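Local atomic coordinates of siroheme decarboxylase (Hydrogenobacter thermophilus, PDB entry 4CH7), a protein that decarboxylates siroheme to didecarboxysiroheme, releasing two molecules of carbon dioxide, a step in the biosynthesis of heme d1. Residues K7-I12 and G48-I53; V25-V30 and G35-T40. All blocks are in the same frame, centred on the assembly; numbering follows the deposited sequence.

In the fold
All four segments lie in the N-terminal HTH domain. Helix 4-11 and the residue after it supply 7-12 of interaction 1. Helix 22-30 then meets helix 34-47 across a short turn, and this is interaction 2. It closes a small loop between 25-30 and 35-40. Just after helix 34-47, residues 48-53 return to helix 4-11 and complete interaction 1. The small loop therefore lies wholly within the larger one, and the two do not cross. Ile8 joins the contacts by packing on Leu37 and Thr40, and Lys7 NZ probably bonds to Val30 O. Together they tie three helices to the chain leading into strand 53-57.

Interaction 1. Residues K7-I12 and G48-I53; sequences KILKII and GIVRHI
Leu9, in the last turn of helix 4-11, and Ile12, just past its end, meet Val50 on the chain that leaves helix 34-47. The contact is wholly apolar, and no hydrogen bond crosses it. Leu9 CD1 touches Val50 CG1 at 3.7 Å. The two side chains lie alongside and run in opposite directions. Leu9 CG stands anti to the backbone N (chi1 170°), which carries the methyl end closer to Val50 than the CB direction would suggest. Leu9 CD1 also meets Ile49 CG2, at 4.1 Å. Here the side chains are crossed at about a right angle, while the end of Ile49 leads away from the helix. Ile12 makes a looser touch on the other branch of Val50, with Ile12 CD1 at 4.5 Å from Val50 CG2. Val50 thus offers one methyl to Leu9 and the other to Ile12, and is itself buried. The backbone changes course at Gly48, where phi is positive. Arg51 folds back over this bend, and its NE and NH2 make weak bonds to Gly48 O and Ile49 O. Helix 34-47 packs on both sides of the contact's pairing: Ile12 touches Ile41, and Val50 touches Leu44. In strand 217-222, Ala222 bonds through its backbone to Ile12 and packs against Ile53. The contact so fastens the first helix of the HTH domain to the exit of its third, just before strand 53-57.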
loop_
_atom_site.group_PDB
_atom_site.type_symbol
_atom_site.label_atom_id
_atom_site.label_comp_id
_atom_site.label_asym_id
_atom_site.label_seq_id
_atom_site.Cartn_x
_atom_site.Cartn_y
_atom_site.Cartn_z
ATOM N N LYS A 7 1.929 25.381 -9.707
ATOM C CA LYS A 7 1.960 25.704 -8.278
ATOM C C LYS A 7 0.926 24.917 -7.475
ATOM O O LYS A 7 1.208 24.446 -6.375
ATOM C CB LYS A 7 1.744 27.202 -8.056
ATOM C CG LYS A 7 3.019 28.016 -7.956
ATOM C CD LYS A 7 2.699 29.475 -7.688
ATOM C CE LYS A 7 1.793 30.043 -8.765
ATOM N NZ LYS A 7 1.427 31.459 -8.496
ATOM N N ILE A 8 -0.275 24.793 -8.031
ATOM C CA ILE A 8 -1.364 24.072 -7.382
ATOM C C ILE A 8 -1.076 22.578 -7.328
ATOM O O ILE A 8 -1.202 21.951 -6.274
ATOM C CB ILE A 8 -2.687 24.292 -8.126
ATOM C CG1 ILE A 8 -3.150 25.738 -7.987
ATOM C CG2 ILE A 8 -3.757 23.366 -7.599
ATOM C CD1 ILE A 8 -4.358 26.065 -8.830
ATOM N N LEU A 9 -0.709 22.014 -8.476
ATOM C CA LEU A 9 -0.340 20.606 -8.581
ATOM C C LEU A 9 0.750 20.254 -7.576
ATOM O O LEU A 9 0.687 19.221 -6.909
ATOM C CB LEU A 9 0.145 20.293 -9.998
ATOM C CG LEU A 9 0.790 18.920 -10.184
ATOM C CD1 LEU A 9 -0.238 17.825 -9.965
ATOM C CD2 LEU A 9 1.446 18.790 -11.549
ATOM N N LYS A 10 1.742 21.131 -7.469
ATOM C CA LYS A 10 2.852 20.949 -6.541
ATOM C C LYS A 10 2.404 20.987 -5.078
ATOM O O LYS A 10 2.869 20.194 -4.258
ATOM C CB LYS A 10 3.917 22.024 -6.788
ATOM C CG LYS A 10 5.067 22.014 -5.791
ATOM C CD LYS A 10 5.971 23.225 -5.965
ATOM C CE LYS A 10 7.164 23.162 -5.024
ATOM N NZ LYS A 10 6.757 23.104 -3.593
ATOM N N ILE A 11 1.495 21.904 -4.755
ATOM C CA ILE A 11 1.132 22.168 -3.362
ATOM C C ILE A 11 0.150 21.156 -2.760
ATOM O O ILE A 11 0.146 20.941 -1.548
ATOM C CB ILE A 11 0.600 23.621 -3.175
ATOM C CG1 ILE A 11 0.748 24.075 -1.720
ATOM C CG2 ILE A 11 -0.844 23.748 -3.643
ATOM C CD1 ILE A 11 0.334 25.517 -1.475
ATOM N N ILE A 12 -0.673 20.533 -3.599
ATOM C CA ILE A 12 -1.642 19.550 -3.114
ATOM C C ILE A 12 -1.020 18.164 -2.961
ATOM O O ILE A 12 -1.685 17.212 -2.538
ATOM C CB ILE A 12 -2.864 19.455 -4.035
ATOM C CG1 ILE A 12 -2.449 19.023 -5.445
ATOM C CG2 ILE A 12 -3.592 20.779 -4.064
ATOM C CD1 ILE A 12 -3.612 18.886 -6.418
ATOM N N GLY A 48 -7.070 13.152 -14.239
ATOM C CA GLY A 48 -6.323 11.962 -13.867
ATOM C C GLY A 48 -4.803 11.996 -13.871
ATOM O O GLY A 48 -4.170 10.959 -14.081
ATOM N N ILE A 49 -4.207 13.164 -13.642
ATOM C CA ILE A 49 -2.766 13.229 -13.401
ATOM C C ILE A 49 -2.553 13.120 -11.896
ATOM O O ILE A 49 -1.522 12.639 -11.422
ATOM C CB ILE A 49 -2.120 14.502 -13.989
ATOM C CG1 ILE A 49 -0.809 14.145 -14.690
ATOM C CG2 ILE A 49 -1.886 15.559 -12.919
ATOM C CD1 ILE A 49 -0.967 13.082 -15.756
ATOM N N VAL A 50 -3.553 13.590 -11.160
ATOM C CA VAL A 50 -3.785 13.173 -9.793
ATOM C C VAL A 50 -5.207 12.633 -9.871
ATOM O O VAL A 50 -6.036 13.196 -10.572
ATOM C CB VAL A 50 -3.642 14.339 -8.781
ATOM C CG1 VAL A 50 -2.233 14.911 -8.826
ATOM C CG2 VAL A 50 -4.657 15.435 -9.047
ATOM N N ARG A 51 -5.489 11.510 -9.228
ATOM C CA ARG A 51 -6.809 10.909 -9.386
ATOM C C ARG A 51 -7.600 10.994 -8.100
ATOM O O ARG A 51 -8.799 10.708 -8.066
ATOM C CB ARG A 51 -6.694 9.452 -9.834
ATOM C CG ARG A 51 -6.510 9.266 -11.329
ATOM C CD ARG A 51 -5.323 8.367 -11.625
ATOM N NE ARG A 51 -4.056 9.086 -11.535
ATOM C CZ ARG A 51 -2.950 8.582 -10.996
ATOM N NH1 ARG A 51 -2.957 7.357 -10.493
ATOM N NH2 ARG A 51 -1.838 9.305 -10.956
ATOM N N HIS A 52 -6.917 11.401 -7.040
ATOM C CA HIS A 52 -7.516 11.389 -5.724
ATOM C C HIS A 52 -6.811 12.372 -4.810
ATOM O O HIS A 52 -5.792 12.965 -5.175
ATOM C CB HIS A 52 -7.429 9.978 -5.143
ATOM C CG HIS A 52 -8.629 9.576 -4.344
ATOM N ND1 HIS A 52 -8.561 9.293 -2.999
ATOM C CD2 HIS A 52 -9.920 9.406 -4.704
ATOM C CE1 HIS A 52 -9.761 8.964 -2.561
ATOM N NE2 HIS A 52 -10.608 9.025 -3.577
ATOM N N ILE A 53 -7.376 12.536 -3.621
ATOM C CA ILE A 53 -6.801 13.359 -2.574
ATOM C C ILE A 53 -7.383 12.843 -1.266
ATOM O O ILE A 53 -8.601 12.799 -1.094
ATOM C CB ILE A 53 -7.110 14.854 -2.803
ATOM C CG1 ILE A 53 -6.704 15.691 -1.591
ATOM C CG2 ILE A 53 -8.577 15.068 -3.162
ATOM C CD1 ILE A 53 -6.458 17.138 -1.951
#

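Interaction 2. Residues V25-V30 and G35-T40; sequences VLAQEV and GKLLKT
The peptide plane between Leu26 and Ala27 has a methyl of Leu37 over one face. Leu37 CD2 sits 3.5 Å from Ala27 N. Leu37 CD2 also touches Leu26 CB, at 3.7 Å. Ala27 CB is 3.9 Å from Leu37 CD2. A second flat group is the Lys36 carbonyl. Thr40 OG1 and Thr40 N reach Lys36 O from opposite faces, and the bond from Thr40 OG1 to Lys36 O is 2.9 Å long. The hydroxyl donor is tilted 28° from the carbonyl plane. Leu37 points its CB toward helix 22-30. A chi1 of 169° swings CG away from the backbone N, beside the carbonyl carbon; CD2 is set on the neighbouring helix, while CD1 packs against Ile8 of helix 4-11. The small Ala27 side chain is consistent with the close approach, 6.1 Å between the CA atoms of Ala27 and Leu37. Helices 22-30 and 34-47 and the short turn between them fit the helix-turn-helix unit of this HTH domain. Glu33 OE1 accepts a bond from Lys36 N at the start of the second. Between 25-30 and 35-40, carbon atoms and Ala27 N meet, and no hydrogen bond crosses. Shape fit, rather than polar bonding, probably governs the spacing here, and the Thr40 hydroxyl is satisfied within its own helix.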
loop_
_atom_site.group_PDB
_atom_site.type_symbol
_atom_site.label_atom_id
_atom_site.label_comp_id
_atom_site.label_asym_id
_atom_site.label_seq_id
_atom_site.Cartn_x
_atom_site.Cartn_y
_atom_site.Cartn_z
ATOM N N VAL A 25 -5.870 28.300 3.194
ATOM C CA VAL A 25 -4.437 28.414 3.452
ATOM C C VAL A 25 -3.615 28.156 2.186
ATOM O O VAL A 25 -2.702 28.919 1.871
ATOM C CB VAL A 25 -3.992 27.444 4.564
ATOM C CG1 VAL A 25 -2.487 27.506 4.761
ATOM C CG2 VAL A 25 -4.710 27.761 5.862
ATOM N N LEU A 26 -3.942 27.081 1.470
ATOM C CA LEU A 26 -3.275 26.760 0.210
ATOM C C LEU A 26 -3.483 27.869 -0.818
ATOM O O LEU A 26 -2.563 28.224 -1.553
ATOM C CB LEU A 26 -3.776 25.427 -0.354
ATOM C CG LEU A 26 -3.552 24.154 0.464
ATOM C CD1 LEU A 26 -3.816 22.914 -0.377
ATOM C CD2 LEU A 26 -2.156 24.117 1.046
ATOM N N ALA A 27 -4.696 28.410 -0.861
ATOM C CA ALA A 27 -5.025 29.500 -1.776
ATOM C C ALA A 27 -4.143 30.713 -1.520
ATOM O O ALA A 27 -3.616 31.315 -2.457
ATOM C CB ALA A 27 -6.483 29.882 -1.636
ATOM N N GLN A 28 -4.008 31.076 -0.248
ATOM C CA GLN A 28 -3.130 32.166 0.155
ATOM C C GLN A 28 -1.696 31.898 -0.281
ATOM O O GLN A 28 -1.044 32.770 -0.853
ATOM C CB GLN A 28 -3.185 32.365 1.671
ATOM C CG GLN A 28 -4.472 33.018 2.171
ATOM C CD GLN A 28 -4.644 34.433 1.656
ATOM O OE1 GLN A 28 -3.674 35.176 1.521
ATOM N NE2 GLN A 28 -5.881 34.813 1.366
ATOM N N GLU A 29 -1.214 30.686 -0.012
ATOM C CA GLU A 29 0.150 30.299 -0.372
ATOM C C GLU A 29 0.387 30.296 -1.885
ATOM O O GLU A 29 1.462 30.678 -2.353
ATOM C CB GLU A 29 0.497 28.929 0.223
ATOM C CG GLU A 29 0.776 28.949 1.724
ATOM C CD GLU A 29 0.893 27.559 2.320
ATOM O OE1 GLU A 29 0.349 26.609 1.723
ATOM O OE2 GLU A 29 1.523 27.423 3.389
ATOM N N VAL A 30 -0.614 29.855 -2.642
ATOM C CA VAL A 30 -0.527 29.840 -4.102
ATOM C C VAL A 30 -0.688 31.251 -4.673
ATOM O O VAL A 30 -0.020 31.621 -5.643
ATOM C CB VAL A 30 -1.555 28.861 -4.720
ATOM C CG1 VAL A 30 -1.800 29.170 -6.190
ATOM C CG2 VAL A 30 -1.079 27.424 -4.551
ATOM N N GLY A 35 -12.011 29.693 -4.196
ATOM C CA GLY A 35 -12.964 29.056 -5.087
ATOM C C GLY A 35 -12.306 28.638 -6.386
ATOM O O GLY A 35 -12.575 27.555 -6.910
ATOM N N LYS A 36 -11.428 29.497 -6.897
ATOM C CA LYS A 36 -10.673 29.195 -8.105
ATOM C C LYS A 36 -9.702 28.038 -7.875
ATOM O O LYS A 36 -9.553 27.166 -8.734
ATOM C CB LYS A 36 -9.919 30.431 -8.592
ATOM C CG LYS A 36 -9.077 30.167 -9.829
ATOM C CD LYS A 36 -8.562 31.453 -10.443
ATOM C CE LYS A 36 -7.764 31.163 -11.702
ATOM N NZ LYS A 36 -7.293 32.404 -12.373
ATOM N N LEU A 37 -9.047 28.032 -6.715
ATOM C CA LEU A 37 -8.160 26.932 -6.348
ATOM C C LEU A 37 -8.932 25.621 -6.333
ATOM O O LEU A 37 -8.499 24.635 -6.925
ATOM C CB LEU A 37 -7.512 27.169 -4.979
ATOM C CG LEU A 37 -6.779 25.958 -4.392
ATOM C CD1 LEU A 37 -5.593 25.588 -5.259
ATOM C CD2 LEU A 37 -6.337 26.197 -2.959
ATOM N N LEU A 38 -10.082 25.631 -5.664
ATOM C CA LEU A 38 -10.931 24.449 -5.531
ATOM C C LEU A 38 -11.335 23.834 -6.872
ATOM O O LEU A 38 -11.080 22.653 -7.118
ATOM C CB LEU A 38 -12.179 24.779 -4.710
ATOM C CG LEU A 38 -11.997 24.804 -3.193
ATOM C CD1 LEU A 38 -13.313 25.077 -2.489
ATOM C CD2 LEU A 38 -11.399 23.497 -2.720
ATOM N N LYS A 39 -11.967 24.633 -7.729
ATOM C CA LYS A 39 -12.428 24.154 -9.031
ATOM C C LYS A 39 -11.274 23.618 -9.879
ATOM O O LYS A 39 -11.440 22.653 -10.628
ATOM C CB LYS A 39 -13.191 25.252 -9.780
ATOM C CG LYS A 39 -13.654 24.840 -11.173
ATOM C CD LYS A 39 -14.532 25.892 -11.823
ATOM C CE LYS A 39 -14.704 25.613 -13.308
ATOM N NZ LYS A 39 -13.413 25.721 -14.043
ATOM N N THR A 40 -10.102 24.232 -9.740
ATOM C CA THR A 40 -8.908 23.751 -10.426
ATOM C C THR A 40 -8.514 22.339 -9.964
ATOM O O THR A 40 -8.259 21.471 -10.798
ATOM C CB THR A 40 -7.721 24.730 -10.283
ATOM O OG1 THR A 40 -8.046 25.975 -10.918
ATOM C CG2 THR A 40 -6.480 24.153 -10.941
#